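Local coordinates for protein hydrogenase maturation factor (Thermoanaerobacter tengcongensis, PDB 3VTH) that probably transfers the carbamoyl group of carbamoyl phosphate, with ATP, to the C-terminal cysteine of HypE during [NiFe]-hydrogenase maturation, at residues P391-I402 / C414-I423. Sequence-based numbering, arbitrary orientation.
Sequences PILLKKEVKASI and CMTKGHYAFI
Residues 391-402 wrap round the beta hairpin 414-423: Ile392 pairs antiparallel with Ala421 through two backbone hydrogen bonds, Leu394 N adds a third to His419 O, and 391-402 then rounds the type II' turn Lys417-Tyr420, where Val398 N bonds to Gly418 O, and comes back beside Thr416. In the mixed sheet of the Kae1-like domain, 392-393 thus forms one edge and 402-404 flanks the hairpin's other strand. Pro391 lies beside the two aromatic rings, its CG 3.5 Å from Tyr420 CD1 and its CB in an off-centre CH-pi contact with Phe422. Leu393, alongside His419, brings CD1 3.4 Å from His419 CD2 and 3.7 Å from Tyr420 CE1, while CD2 of His419 sits over one face of the tyrosine, towards its rim. Tyr420 OH is hydrogen-bonded to Asp78, in the acylphosphatase range. Replacing Tyr420 with an alanine would probably leave Pro391 CG and Leu393 CD1 without the ring they pack against and deprive Asp78 of its hydroxyl partner.

At the turn, Glu397 bends at chi2 (79°) to bring OE1 to the imidazole edge, where His419 ND1 faces it in a hydrogen bond modelled so short that its length is doubtful. Thr416 OG1, set between its own backbone N and carbonyl carbon (chi1 56°), accepts a hydrogen bond from Ile402 N (2.9 Å). With Thr416 N donating to Ile402 O and Ser401 OG bonded to Thr416 O at 2.7 Å, all three polar atoms of this buried threonine are satisfied and its rotation fixed, while the pairing at Ala421 holds the other hairpin strand.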
loop_
_atom_site.group_PDB
_atom_site.type_symbol
_atom_site.label_atom_id
_atom_site.label_comp_id
_atom_site.label_asym_id
_atom_site.label_seq_id
_atom_site.Cartn_x
_atom_site.Cartn_y
_atom_site.Cartn_z
ATOM N N PRO A 391 -1.301 6.111 -10.514
ATOM C CA PRO A 391 -0.588 7.267 -9.985
ATOM C C PRO A 391 -1.448 8.131 -9.063
ATOM O O PRO A 391 -2.681 8.054 -9.097
ATOM C CB PRO A 391 -0.209 8.047 -11.240
ATOM C CG PRO A 391 -1.349 7.711 -12.233
ATOM C CD PRO A 391 -1.621 6.263 -11.954
ATOM N N ILE A 392 -0.775 8.924 -8.236
ATOM C CA ILE A 392 -1.400 10.019 -7.509
ATOM C C ILE A 392 -1.489 11.217 -8.461
ATOM O O ILE A 392 -0.503 11.600 -9.096
ATOM C CB ILE A 392 -0.586 10.394 -6.238
ATOM C CG1 ILE A 392 -0.410 9.172 -5.309
ATOM C CG2 ILE A 392 -1.220 11.573 -5.478
ATOM C CD1 ILE A 392 -1.684 8.400 -5.010
ATOM N N LEU A 393 -2.680 11.794 -8.556
ATOM C CA LEU A 393 -2.905 12.935 -9.433
ATOM C C LEU A 393 -2.394 14.212 -8.796
ATOM O O LEU A 393 -2.722 14.528 -7.637
ATOM C CB LEU A 393 -4.388 13.059 -9.788
ATOM C CG LEU A 393 -4.763 13.971 -10.969
ATOM C CD1 LEU A 393 -4.058 13.534 -12.245
ATOM C CD2 LEU A 393 -6.290 14.034 -11.176
ATOM N N LEU A 394 -1.559 14.929 -9.540
ATOM C CA LEU A 394 -1.097 16.242 -9.103
ATOM C C LEU A 394 -1.965 17.343 -9.734
ATOM O O LEU A 394 -2.488 17.173 -10.818
ATOM C CB LEU A 394 0.393 16.417 -9.427
ATOM C CG LEU A 394 1.293 15.310 -8.837
ATOM C CD1 LEU A 394 2.741 15.400 -9.302
ATOM C CD2 LEU A 394 1.216 15.296 -7.305
ATOM N N LYS A 395 -2.109 18.465 -9.035
ATOM C CA LYS A 395 -2.921 19.603 -9.505
ATOM C C LYS A 395 -2.300 20.265 -10.736
ATOM O O LYS A 395 -2.999 20.641 -11.674
ATOM C CB LYS A 395 -3.086 20.613 -8.359
ATOM C CG LYS A 395 -3.858 21.884 -8.693
ATOM C CD LYS A 395 -3.632 22.943 -7.600
ATOM C CE LYS A 395 -4.099 24.337 -8.029
ATOM N NZ LYS A 395 -5.586 24.411 -8.209
ATOM N N LYS A 396 -0.979 20.379 -10.735
ATOM C CA LYS A 396 -0.259 21.061 -11.802
ATOM C C LYS A 396 0.750 20.104 -12.439
ATOM O O LYS A 396 1.258 19.200 -11.761
ATOM C CB LYS A 396 0.471 22.271 -11.199
ATOM C CG LYS A 396 0.873 23.336 -12.198
ATOM C CD LYS A 396 1.952 24.252 -11.628
ATOM C CE LYS A 396 2.590 25.080 -12.738
ATOM N NZ LYS A 396 3.144 24.194 -13.816
ATOM N N GLU A 397 1.062 20.309 -13.720
ATOM C CA GLU A 397 2.157 19.569 -14.365
ATOM C C GLU A 397 3.487 19.845 -13.655
ATOM O O GLU A 397 3.717 20.958 -13.165
ATOM C CB GLU A 397 2.274 19.917 -15.854
ATOM C CG GLU A 397 1.352 19.073 -16.757
ATOM C CD GLU A 397 -0.090 19.554 -16.740
ATOM O OE1 GLU A 397 -1.003 18.703 -16.710
ATOM O OE2 GLU A 397 -0.312 20.790 -16.758
ATOM N N VAL A 398 4.360 18.842 -13.599
ATOM C CA VAL A 398 5.640 19.020 -12.893
ATOM C C VAL A 398 6.656 19.820 -13.698
ATOM O O VAL A 398 6.618 19.830 -14.925
ATOM C CB VAL A 398 6.279 17.684 -12.416
ATOM C CG1 VAL A 398 5.402 17.041 -11.387
ATOM C CG2 VAL A 398 6.562 16.732 -13.586
ATOM N N LYS A 399 7.558 20.477 -12.967
ATOM C CA LYS A 399 8.652 21.245 -13.541
ATOM C C LYS A 399 9.538 20.355 -14.428
ATOM O O LYS A 399 9.800 20.672 -15.590
ATOM C CB LYS A 399 9.470 21.867 -12.401
ATOM C CG LYS A 399 9.814 23.340 -12.587
ATOM C CD LYS A 399 10.961 23.574 -13.576
ATOM C CE LYS A 399 11.344 25.056 -13.653
ATOM N NZ LYS A 399 10.286 25.888 -14.301
ATOM N N ALA A 400 9.987 19.235 -13.859
ATOM C CA ALA A 400 10.822 18.259 -14.558
ATOM C C ALA A 400 10.562 16.922 -13.862
ATOM O O ALA A 400 9.951 16.920 -12.809
ATOM C CB ALA A 400 12.303 18.659 -14.437
ATOM N N SER A 401 11.007 15.806 -14.437
ATOM C CA SER A 401 10.835 14.494 -13.787
ATOM C C SER A 401 11.797 14.299 -12.609
ATOM O O SER A 401 13.016 14.516 -12.718
ATOM C CB SER A 401 10.968 13.334 -14.778
ATOM O OG SER A 401 9.780 13.184 -15.544
ATOM N N ILE A 402 11.230 13.890 -11.484
ATOM C CA ILE A 402 12.004 13.666 -10.265
ATOM C C ILE A 402 11.875 12.201 -9.882
ATOM O O ILE A 402 10.794 11.631 -9.973
ATOM C CB ILE A 402 11.497 14.567 -9.114
ATOM C CG1 ILE A 402 11.962 16.015 -9.359
ATOM C CG2 ILE A 402 11.987 14.051 -7.720
ATOM C CD1 ILE A 402 11.283 17.050 -8.477
ATOM N N CYS A 414 9.185 6.957 -5.902
ATOM C CA CYS A 414 8.161 7.696 -6.645
ATOM C C CYS A 414 8.812 8.461 -7.792
ATOM O O CYS A 414 9.876 9.044 -7.602
ATOM C CB CYS A 414 7.405 8.643 -5.696
ATOM S SG CYS A 414 6.093 9.623 -6.456
ATOM N N MET A 415 8.198 8.418 -8.980
ATOM C CA MET A 415 8.684 9.151 -10.160
ATOM C C MET A 415 7.592 10.057 -10.688
ATOM O O MET A 415 6.461 9.613 -10.897
ATOM C CB MET A 415 9.014 8.200 -11.319
ATOM C CG MET A 415 10.053 7.180 -11.032
ATOM S SD MET A 415 10.085 5.952 -12.366
ATOM C CE MET A 415 11.362 4.942 -11.628
ATOM N N THR A 416 7.933 11.308 -10.957
ATOM C CA THR A 416 6.941 12.243 -11.453
ATOM C C THR A 416 7.044 12.406 -12.965
ATOM O O THR A 416 8.129 12.300 -13.543
ATOM C CB THR A 416 7.094 13.639 -10.814
ATOM O OG1 THR A 416 8.420 14.123 -11.036
ATOM C CG2 THR A 416 6.819 13.556 -9.319
ATOM N N LYS A 417 5.889 12.614 -13.587
ATOM C CA LYS A 417 5.818 12.978 -15.000
ATOM C C LYS A 417 4.446 13.557 -15.278
ATOM O O LYS A 417 3.430 13.033 -14.779
ATOM C CB LYS A 417 6.070 11.776 -15.916
ATOM C CG LYS A 417 6.629 12.224 -17.283
ATOM C CD LYS A 417 7.056 11.048 -18.103
ATOM C CE LYS A 417 7.613 11.482 -19.433
ATOM N NZ LYS A 417 7.506 10.300 -20.302
ATOM N N GLY A 418 4.419 14.634 -16.066
ATOM C CA GLY A 418 3.161 15.322 -16.377
ATOM C C GLY A 418 2.521 15.731 -15.064
ATOM O O GLY A 418 3.195 16.296 -14.191
ATOM N N HIS A 419 1.241 15.432 -14.894
ATOM C CA HIS A 419 0.619 15.671 -13.598
ATOM C C HIS A 419 0.456 14.406 -12.767
ATOM O O HIS A 419 -0.459 14.320 -11.955
ATOM C CB HIS A 419 -0.708 16.423 -13.723
ATOM C CG HIS A 419 -1.590 15.923 -14.821
ATOM N ND1 HIS A 419 -1.692 16.560 -16.038
ATOM C CD2 HIS A 419 -2.407 14.846 -14.891
ATOM C CE1 HIS A 419 -2.541 15.900 -16.811
ATOM N NE2 HIS A 419 -2.989 14.856 -16.137
ATOM N N TYR A 420 1.351 13.435 -12.949
ATOM C CA TYR A 420 1.284 12.210 -12.144
ATOM C C TYR A 420 2.474 11.994 -11.230
ATOM O O TYR A 420 3.605 12.285 -11.593
ATOM C CB TYR A 420 1.136 10.977 -13.036
ATOM C CG TYR A 420 -0.058 10.986 -13.963
ATOM C CD1 TYR A 420 -1.356 10.969 -13.458
ATOM C CD2 TYR A 420 0.115 10.951 -15.342
ATOM C CE1 TYR A 420 -2.452 10.941 -14.307
ATOM C CE2 TYR A 420 -0.992 10.939 -16.210
ATOM C CZ TYR A 420 -2.261 10.930 -15.670
ATOM O OH TYR A 420 -3.346 10.920 -16.490
ATOM N N ALA A 421 2.199 11.462 -10.039
ATOM C CA ALA A 421 3.238 10.933 -9.170
ATOM C C ALA A 421 3.033 9.416 -9.191
ATOM O O ALA A 421 2.073 8.903 -8.618
ATOM C CB ALA A 421 3.094 11.489 -7.753
ATOM N N PHE A 422 3.886 8.737 -9.945
ATOM C CA PHE A 422 3.874 7.292 -10.037
ATOM C C PHE A 422 4.634 6.745 -8.842
ATOM O O PHE A 422 5.857 6.561 -8.909
ATOM C CB PHE A 422 4.561 6.839 -11.323
ATOM C CG PHE A 422 3.772 7.139 -12.569
ATOM C CD1 PHE A 422 2.666 6.355 -12.915
ATOM C CD2 PHE A 422 4.137 8.195 -13.402
ATOM C CE1 PHE A 422 1.919 6.633 -14.089
ATOM C CE2 PHE A 422 3.415 8.474 -14.570
ATOM C CZ PHE A 422 2.307 7.698 -14.917
ATOM N N ILE A 423 3.926 6.538 -7.739
ATOM C CA ILE A 423 4.534 5.903 -6.572
ATOM C C ILE A 423 4.539 4.370 -6.800
ATOM O O ILE A 423 3.541 3.775 -7.253
ATOM C CB ILE A 423 3.821 6.316 -5.246
ATOM C CG1 ILE A 423 4.576 5.753 -4.027
ATOM C CG2 ILE A 423 2.349 5.872 -5.255
ATOM C CD1 ILE A 423 4.101 6.313 -2.642
#